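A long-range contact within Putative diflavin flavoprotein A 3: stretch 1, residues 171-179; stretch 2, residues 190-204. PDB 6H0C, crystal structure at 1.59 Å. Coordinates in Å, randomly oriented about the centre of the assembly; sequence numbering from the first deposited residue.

Stretch 1 (171-179) DKLFGAHVC
Stretch 2, residues 190-204: IYQEDRRYYFDCLLA

An irregular loop segment (171-179) lies along one side of a helix (190-202), held by a single direct hydrogen bond, a central tyrosine and a row of bridging waters, with 583 Å² buried in total. The two stretches run in broadly opposite senses: Lys172 and Leu173 lie beside Leu202 and Leu203 (CA to CA 8.4 Å for Lys172-Leu202, 8.1 Å for Leu173-Leu203), whereas Ala176 has drawn in to Arg195, CA to CA 5.1 Å. The small residues Gly175 and Ala176 occupy this close approach.

The helix is built by regular i to i+4 bonds, such as Tyr198 N to Asp194 O at 2.9 Å and Leu202 N to Tyr198 O at 3.0 Å. Stretch 1 has no such repeat. Its phi/psi values are 53/-123 at Asp171, -75/-12 at Lys172, -81/139 at Leu173, 76/16 at Phe174, -99/-171 at Gly175, -162/137 at Ala176, -86/85 at His177 and -151/130 at Val178; a weak bond joins Val178 N to Ala176 O, 3.1 Å.

Tyr198 (chi1 -175°, t; chi2 -85°) points toward the segment and has the largest covered area, 114 Å². Its OH donates to Lys172 O at 2.6 Å, a short bond in which the carbonyl lies near the ring plane. The same OH accepts from water 1 (2.9 Å), which also donates to Asp171 O (2.9 Å). Gly175 passes over the ring face, its CA 4.2 Å from the Tyr198 ring centroid and 16° off the normal, a CH-pi contact; Gly175 O is 3.3 Å from Tyr198 CG. An ideal CB on Gly175 would sit 3.4 Å from Tyr198 OH. The His177 ring (chi1 -76°, m; chi2 -55°) meets the tyrosine obliquely, with centroids 5.2 Å apart, planes at 53° and CD2 to Tyr198 CD2 3.7 Å.

Side-chain packing flanks this centre. Leu173 (m, t) starts away from the helix, but its end returns, placing CD2 4.0 Å from CD2 of Leu203 (m, t). The aliphatic part of Lys172 (m, m, t, t) lies along Leu202 (m, p), CD to CD2 4.2 Å, while its amino group bonds elsewhere in the structure. Ala176 CB fits against Arg195 CG (3.9 Å) and Asp194 CB (4.1 Å). Val178 (p) sets CG1 at the ring edge of Tyr191 (chi1 -60°, m), 4.1 Å from CD1, and its CB 3.8 Å from Asp194 OD1.

Waters fill the polar gaps. Water 2 donates to Phe174 O (2.8 Å) and accepts from Arg195 NE (2.7 Å), the arginine being m, t, t. Water 3 donates to Gly175 O (2.9 Å) and Arg195 O (2.8 Å). Water 4 accepts from His177 N (3.0 Å) and donates to Asp194 O (2.7 Å). Water 5 donates to His177 O (2.7 Å) and to OD2 of Asp194 (m; 2.6 Å), linking two acceptors that could not bond directly.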

ATOM      1  N   ASP A 171       7.983   2.275   6.068  1.00 23.47           N
ATOM      2  CA  ASP A 171       6.572   2.476   5.726  1.00 21.99           C
ATOM      3  C   ASP A 171       5.913   1.098   5.528  1.00 23.74           C
ATOM      4  O   ASP A 171       5.975   0.246   6.424  1.00 23.65           O
ATOM      5  CB  ASP A 171       6.444   3.381   4.474  1.00 25.71           C
ATOM      6  CG  ASP A 171       5.002   3.851   4.204  1.00 26.41           C
ATOM      7  OD1 ASP A 171       4.459   4.663   4.985  1.00 24.71           O
ATOM      8  OD2 ASP A 171       4.418   3.424   3.188  1.00 27.00           O
ATOM      9  N   LYS A 172       5.321   0.860   4.359  1.00 20.01           N
ATOM     10  CA  LYS A 172       4.561  -0.362   4.158  1.00 22.00           C
ATOM     11  C   LYS A 172       5.438  -1.597   3.963  1.00 23.46           C
ATOM     12  O   LYS A 172       4.939  -2.716   4.020  1.00 27.94           O
ATOM     13  CB  LYS A 172       3.610  -0.199   2.973  1.00 21.24           C
ATOM     14  CG  LYS A 172       2.464   0.761   3.253  1.00 21.77           C
ATOM     15  CD  LYS A 172       1.373   0.097   4.107  1.00 21.45           C
ATOM     16  CE  LYS A 172       0.300   1.113   4.514  1.00 22.73           C
ATOM     17  NZ  LYS A 172      -0.906   0.469   5.129  1.00 22.19           N
ATOM     18  N   LEU A 173       6.735  -1.413   3.753  1.00 20.33           N
ATOM     19  CA  LEU A 173       7.616  -2.575   3.599  1.00 23.67           C
ATOM     20  C   LEU A 173       8.028  -3.198   4.942  1.00 26.52           C
ATOM     21  O   LEU A 173       8.317  -2.482   5.904  1.00 25.00           O
ATOM     22  CB  LEU A 173       8.877  -2.198   2.816  1.00 24.81           C
ATOM     23  CG  LEU A 173       8.677  -1.786   1.357  1.00 25.86           C
ATOM     24  CD1 LEU A 173       9.971  -1.226   0.767  1.00 24.81           C
ATOM     25  CD2 LEU A 173       8.182  -2.987   0.563  1.00 24.95           C
ATOM     26  N   PHE A 174       8.048  -4.530   4.990  1.00 23.92           N
ATOM     27  CA  PHE A 174       8.627  -5.288   6.104  1.00 26.32           C
ATOM     28  C   PHE A 174       7.762  -5.336   7.367  1.00 26.53           C
ATOM     29  O   PHE A 174       8.246  -5.695   8.440  1.00 27.70           O
ATOM     30  CB  PHE A 174      10.011  -4.731   6.469  1.00 22.36           C
ATOM     31  CG  PHE A 174      11.051  -4.971   5.418  1.00 22.57           C
ATOM     32  CD1 PHE A 174      11.337  -6.255   4.989  1.00 23.14           C
ATOM     33  CD2 PHE A 174      11.746  -3.917   4.863  1.00 23.23           C
ATOM     34  CE1 PHE A 174      12.295  -6.486   4.015  1.00 24.39           C
ATOM     35  CE2 PHE A 174      12.714  -4.140   3.892  1.00 26.53           C
ATOM     36  CZ  PHE A 174      12.988  -5.429   3.469  1.00 24.74           C
ATOM     37  N   GLY A 175       6.486  -5.003   7.240  1.00 20.94           N
ATOM     38  CA  GLY A 175       5.628  -4.932   8.405  1.00 23.53           C
ATOM     39  C   GLY A 175       4.781  -6.174   8.606  1.00 26.98           C
ATOM     40  O   GLY A 175       4.960  -7.185   7.931  1.00 25.24           O
ATOM     41  N   ALA A 176       3.848  -6.089   9.546  1.00 23.62           N
ATOM     42  CA  ALA A 176       2.950  -7.190   9.828  1.00 20.91           C
ATOM     43  C   ALA A 176       1.754  -6.666  10.597  1.00 26.54           C
ATOM     44  O   ALA A 176       1.906  -5.844  11.496  1.00 24.98           O
ATOM     45  CB  ALA A 176       3.655  -8.271  10.610  1.00 23.49           C
ATOM     46  N   HIS A 177       0.565  -7.126  10.221  1.00 24.71           N
ATOM     47  CA  HIS A 177      -0.651  -6.694  10.887  1.00 23.74           C
ATOM     48  C   HIS A 177      -0.885  -7.562  12.102  1.00 25.03           C
ATOM     49  O   HIS A 177      -1.593  -8.567  12.041  1.00 29.90           O
ATOM     50  CB  HIS A 177      -1.845  -6.741   9.930  1.00 24.02           C
ATOM     51  CG  HIS A 177      -1.858  -5.618   8.943  1.00 24.10           C
ATOM     52  ND1 HIS A 177      -1.799  -4.295   9.324  1.00 26.04           N
ATOM     53  CD2 HIS A 177      -1.908  -5.618   7.588  1.00 24.95           C
ATOM     54  CE1 HIS A 177      -1.826  -3.525   8.250  1.00 24.82           C
ATOM     55  NE2 HIS A 177      -1.887  -4.305   7.184  1.00 27.24           N
ATOM     56  N   VAL A 178      -0.251  -7.180  13.201  1.00 23.13           N
ATOM     57  CA  VAL A 178      -0.401  -7.905  14.455  1.00 27.66           C
ATOM     58  C   VAL A 178      -0.214  -6.967  15.647  1.00 30.53           C
ATOM     59  O   VAL A 178       0.760  -6.207  15.723  1.00 29.06           O
ATOM     60  CB  VAL A 178       0.591  -9.089  14.555  1.00 29.94           C
ATOM     61  CG1 VAL A 178       2.020  -8.594  14.470  1.00 31.62           C
ATOM     62  CG2 VAL A 178       0.366  -9.858  15.840  1.00 29.45           C
ATOM     63  N   CYS A 179      -1.171  -7.021  16.567  1.00 29.16           N
ATOM     64  CA  CYS A 179      -1.142  -6.193  17.755  1.00 29.44           C
ATOM     65  C   CYS A 179      -0.631  -7.014  18.930  1.00 34.42           C
ATOM     66  O   CYS A 179      -1.173  -8.068  19.253  1.00 39.53           O
ATOM     67  CB  CYS A 179      -2.532  -5.635  18.051  1.00 32.72           C
ATOM     68  SG  CYS A 179      -2.562  -4.476  19.423  1.00 34.25           S
ATOM     69  N   ILE A 190       6.734 -16.642  16.115  1.00 29.91           N
ATOM     70  CA  ILE A 190       5.460 -15.993  16.433  1.00 31.34           C
ATOM     71  C   ILE A 190       5.009 -14.983  15.365  1.00 34.53           C
ATOM     72  O   ILE A 190       3.816 -14.717  15.239  1.00 32.70           O
ATOM     73  CB  ILE A 190       5.504 -15.266  17.791  1.00 33.60           C
ATOM     74  CG1 ILE A 190       6.655 -14.273  17.830  1.00 34.98           C
ATOM     75  CG2 ILE A 190       5.648 -16.258  18.931  1.00 43.26           C
ATOM     76  CD1 ILE A 190       7.027 -13.870  19.233  1.00 50.37           C
ATOM     77  N   TYR A 191       5.949 -14.423  14.605  1.00 30.91           N
ATOM     78  CA  TYR A 191       5.600 -13.428  13.579  1.00 31.55           C
ATOM     79  C   TYR A 191       5.662 -13.963  12.144  1.00 33.54           C
ATOM     80  O   TYR A 191       5.297 -13.253  11.208  1.00 29.08           O
ATOM     81  CB  TYR A 191       6.517 -12.199  13.675  1.00 27.30           C
ATOM     82  CG  TYR A 191       6.453 -11.477  14.998  1.00 26.13           C
ATOM     83  CD1 TYR A 191       5.319 -10.773  15.377  1.00 28.24           C
ATOM     84  CD2 TYR A 191       7.531 -11.488  15.861  1.00 26.40           C
ATOM     85  CE1 TYR A 191       5.261 -10.114  16.586  1.00 28.89           C
ATOM     86  CE2 TYR A 191       7.483 -10.831  17.070  1.00 30.64           C
ATOM     87  CZ  TYR A 191       6.349 -10.145  17.428  1.00 30.53           C
ATOM     88  OH  TYR A 191       6.311  -9.492  18.637  1.00 32.38           O
ATOM     89  N   GLN A 192       6.137 -15.197  11.973  1.00 32.50           N
ATOM     90  CA  GLN A 192       6.351 -15.759  10.639  1.00 32.10           C
ATOM     91  C   GLN A 192       5.078 -15.734   9.765  1.00 33.85           C
ATOM     92  O   GLN A 192       5.098 -15.201   8.643  1.00 28.93           O
ATOM     93  CB  GLN A 192       6.907 -17.192  10.754  1.00 30.15           C
ATOM     94  CG  GLN A 192       6.467 -18.148   9.634  1.00 52.89           C
ATOM     95  CD  GLN A 192       7.182 -17.906   8.305  1.00 73.29           C
ATOM     96  OE1 GLN A 192       8.389 -17.645   8.269  1.00 85.75           O
ATOM     97  NE2 GLN A 192       6.436 -18.000   7.204  1.00 72.47           N
ATOM     98  N   GLU A 193       3.977 -16.288  10.274  1.00 28.05           N
ATOM     99  CA  GLU A 193       2.746 -16.357   9.484  1.00 27.86           C
ATOM    100  C   GLU A 193       2.213 -14.969   9.150  1.00 29.83           C
ATOM    101  O   GLU A 193       1.810 -14.710   8.016  1.00 32.09           O
ATOM    102  CB  GLU A 193       1.659 -17.158  10.205  1.00 31.82           C
ATOM    103  CG  GLU A 193       0.433 -17.436   9.320  1.00 43.44           C
ATOM    104  CD  GLU A 193      -0.790 -17.953  10.093  1.00 57.58           C
ATOM    105  OE1 GLU A 193      -0.834 -17.815  11.341  1.00 63.14           O
ATOM    106  OE2 GLU A 193      -1.715 -18.493   9.437  1.00 54.84           O
ATOM    107  N   ASP A 194       2.204 -14.077  10.134  1.00 28.44           N
ATOM    108  CA  ASP A 194       1.768 -12.702   9.896  1.00 27.57           C
ATOM    109  C   ASP A 194       2.613 -12.000   8.824  1.00 30.20           C
ATOM    110  O   ASP A 194       2.082 -11.308   7.948  1.00 28.10           O
ATOM    111  CB  ASP A 194       1.811 -11.906  11.196  1.00 28.28           C
ATOM    112  CG  ASP A 194       0.834 -12.436  12.218  1.00 40.57           C
ATOM    113  OD1 ASP A 194       1.245 -12.645  13.379  1.00 44.17           O
ATOM    114  OD2 ASP A 194      -0.341 -12.654  11.848  1.00 40.20           O
ATOM    115  N   ARG A 195       3.926 -12.183   8.888  1.00 27.74           N
ATOM    116  CA  ARG A 195       4.828 -11.512   7.960  1.00 27.70           C
ATOM    117  C   ARG A 195       4.671 -12.041   6.530  1.00 28.15           C
ATOM    118  O   ARG A 195       4.704 -11.264   5.570  1.00 28.25           O
ATOM    119  CB  ARG A 195       6.273 -11.650   8.446  1.00 25.20           C
ATOM    120  CG  ARG A 195       6.594 -10.684   9.583  1.00 22.60           C
ATOM    121  CD  ARG A 195       7.896 -11.029  10.261  1.00 21.51           C
ATOM    122  NE  ARG A 195       8.364  -9.900  11.055  1.00 24.47           N
ATOM    123  CZ  ARG A 195       9.337  -9.967  11.959  1.00 25.59           C
ATOM    124  NH1 ARG A 195       9.949 -11.129  12.197  1.00 27.39           N
ATOM    125  NH2 ARG A 195       9.694  -8.876  12.630  1.00 23.67           N
ATOM    126  N   ARG A 196       4.480 -13.349   6.387  1.00 24.98           N
ATOM    127  CA  ARG A 196       4.244 -13.944   5.074  1.00 25.61           C
ATOM    128  C   ARG A 196       2.889 -13.506   4.505  1.00 24.90           C
ATOM    129  O   ARG A 196       2.779 -13.186   3.325  1.00 26.12           O
ATOM    130  CB  ARG A 196       4.319 -15.477   5.151  1.00 32.20           C
ATOM    131  CG  ARG A 196       4.009 -16.204   3.840  1.00 36.00           C
ATOM    132  CD  ARG A 196       5.135 -16.039   2.848  1.00 50.65           C
ATOM    133  NE  ARG A 196       4.671 -16.091   1.464  1.00 66.29           N
ATOM    134  CZ  ARG A 196       4.901 -17.098   0.628  1.00 69.62           C
ATOM    135  NH1 ARG A 196       5.599 -18.151   1.035  1.00 72.46           N
ATOM    136  NH2 ARG A 196       4.438 -17.048  -0.614  1.00 69.11           N
ATOM    137  N   TYR A 197       1.860 -13.500   5.346  1.00 22.02           N
ATOM    138  CA  TYR A 197       0.526 -13.120   4.907  1.00 21.67           C
ATOM    139  C   TYR A 197       0.530 -11.657   4.467  1.00 23.59           C
ATOM    140  O   TYR A 197      -0.093 -11.280   3.469  1.00 25.95           O
ATOM    141  CB  TYR A 197      -0.490 -13.348   6.029  1.00 25.17           C
ATOM    142  CG  TYR A 197      -1.917 -13.118   5.605  1.00 29.41           C
ATOM    143  CD1 TYR A 197      -2.554 -14.003   4.740  1.00 34.75           C
ATOM    144  CD2 TYR A 197      -2.631 -12.008   6.051  1.00 27.50           C
ATOM    145  CE1 TYR A 197      -3.867 -13.792   4.338  1.00 35.10           C
ATOM    146  CE2 TYR A 197      -3.937 -11.793   5.658  1.00 28.55           C
ATOM    147  CZ  TYR A 197      -4.553 -12.687   4.803  1.00 30.62           C
ATOM    148  OH  TYR A 197      -5.856 -12.478   4.407  1.00 32.30           O
ATOM    149  N   TYR A 198       1.256 -10.841   5.223  1.00 24.32           N
ATOM    150  CA  TYR A 198       1.428  -9.434   4.907  1.00 23.39           C
ATOM    151  C   TYR A 198       2.083  -9.293   3.534  1.00 25.82           C
ATOM    152  O   TYR A 198       1.582  -8.567   2.667  1.00 27.72           O
ATOM    153  CB  TYR A 198       2.264  -8.748   5.993  1.00 20.77           C
ATOM    154  CG  TYR A 198       2.407  -7.244   5.844  1.00 24.40           C
ATOM    155  CD1 TYR A 198       3.394  -6.693   5.024  1.00 22.07           C
ATOM    156  CD2 TYR A 198       1.569  -6.372   6.538  1.00 26.61           C
ATOM    157  CE1 TYR A 198       3.539  -5.320   4.896  1.00 22.01           C
ATOM    158  CE2 TYR A 198       1.706  -4.991   6.421  1.00 23.96           C
ATOM    159  CZ  TYR A 198       2.696  -4.469   5.605  1.00 25.69           C
ATOM    160  OH  TYR A 198       2.831  -3.100   5.488  1.00 21.95           O
ATOM    161  N   PHE A 199       3.192  -9.993   3.322  1.00 22.39           N
ATOM    162  CA  PHE A 199       3.842  -9.964   2.013  1.00 24.70           C
ATOM    163  C   PHE A 199       2.890 -10.379   0.891  1.00 23.73           C
ATOM    164  O   PHE A 199       2.772  -9.695  -0.123  1.00 23.07           O
ATOM    165  CB  PHE A 199       5.072 -10.868   1.990  1.00 25.26           C
ATOM    166  CG  PHE A 199       5.749 -10.921   0.646  1.00 25.68           C
ATOM    167  CD1 PHE A 199       5.318 -11.808  -0.329  1.00 28.09           C
ATOM    168  CD2 PHE A 199       6.799 -10.065   0.351  1.00 24.79           C
ATOM    169  CE1 PHE A 199       5.932 -11.855  -1.571  1.00 29.03           C
ATOM    170  CE2 PHE A 199       7.424 -10.110  -0.890  1.00 28.45           C
ATOM    171  CZ  PHE A 199       6.990 -11.005  -1.852  1.00 28.65           C
ATOM    172  N   ASP A 200       2.225 -11.512   1.081  1.00 24.51           N
ATOM    173  CA  ASP A 200       1.329 -12.068   0.078  1.00 25.33           C
ATOM    174  C   ASP A 200       0.197 -11.125  -0.304  1.00 31.26           C
ATOM    175  O   ASP A 200      -0.137 -10.995  -1.481  1.00 32.51           O
ATOM    176  CB  ASP A 200       0.738 -13.384   0.570  1.00 28.12           C
ATOM    177  CG  ASP A 200       1.767 -14.504   0.618  1.00 37.94           C
ATOM    178  OD1 ASP A 200       2.870 -14.336   0.041  1.00 33.50           O
ATOM    179  OD2 ASP A 200       1.457 -15.553   1.225  1.00 38.17           O
ATOM    180  N   CYS A 201      -0.400 -10.472   0.683  1.00 26.34           N
ATOM    181  CA  CYS A 201      -1.529  -9.592   0.403  1.00 26.71           C
ATOM    182  C   CYS A 201      -1.112  -8.257  -0.199  1.00 25.12           C
ATOM    183  O   CYS A 201      -1.762  -7.761  -1.122  1.00 27.40           O
ATOM    184  CB  CYS A 201      -2.335  -9.346   1.680  1.00 30.63           C
ATOM    185  SG  CYS A 201      -3.211 -10.805   2.277  1.00 28.26           S
ATOM    186  N   LEU A 202      -0.034  -7.678   0.329  1.00 24.13           N
ATOM    187  CA  LEU A 202       0.354  -6.307  -0.007  1.00 27.26           C
ATOM    188  C   LEU A 202       1.427  -6.182  -1.084  1.00 27.39           C
ATOM    189  O   LEU A 202       1.452  -5.197  -1.822  1.00 24.33           O
ATOM    190  CB  LEU A 202       0.848  -5.574   1.250  1.00 24.39           C
ATOM    191  CG  LEU A 202      -0.204  -4.842   2.090  1.00 30.48           C
ATOM    192  CD1 LEU A 202      -1.067  -5.801   2.880  1.00 30.26           C
ATOM    193  CD2 LEU A 202       0.460  -3.832   3.012  1.00 32.22           C
ATOM    194  N   LEU A 203       2.330  -7.154  -1.166  1.00 25.51           N
ATOM    195  CA  LEU A 203       3.555  -6.945  -1.940  1.00 25.90           C
ATOM    196  C   LEU A 203       3.704  -7.873  -3.151  1.00 25.48           C
ATOM    197  O   LEU A 203       4.322  -7.496  -4.151  1.00 24.87           O
ATOM    198  CB  LEU A 203       4.777  -7.083  -1.014  1.00 25.77           C
ATOM    199  CG  LEU A 203       4.755  -6.144   0.201  1.00 25.89           C
ATOM    200  CD1 LEU A 203       5.977  -6.345   1.087  1.00 21.56           C
ATOM    201  CD2 LEU A 203       4.616  -4.679  -0.246  1.00 22.16           C
ATOM    202  N   ALA A 204       3.139  -9.076  -3.062  1.00 23.64           N
ATOM    203  CA  ALA A 204       3.228 -10.044  -4.151  1.00 21.79           C
ATOM    204  C   ALA A 204       2.711  -9.492  -5.487  1.00 23.95           C
ATOM    205  O   ALA A 204       3.296  -9.769  -6.534  1.00 28.46           O
ATOM    206  CB  ALA A 204       2.481 -11.317  -3.782  1.00 23.66           C
TER
HETATM  207  O   HOH W   1       4.516  -1.984   7.506  1.00 24.12           O
HETATM  208  O   HOH W   2       7.672  -7.301  10.685  1.00 22.65           O
HETATM  209  O   HOH W   3       6.092  -8.813   5.864  1.00 24.64           O
HETATM  210  O   HOH W   4       0.015  -9.621   8.596  1.00 24.30           O
HETATM  211  O   HOH W   5      -1.635 -10.777  10.517  1.00 26.78           O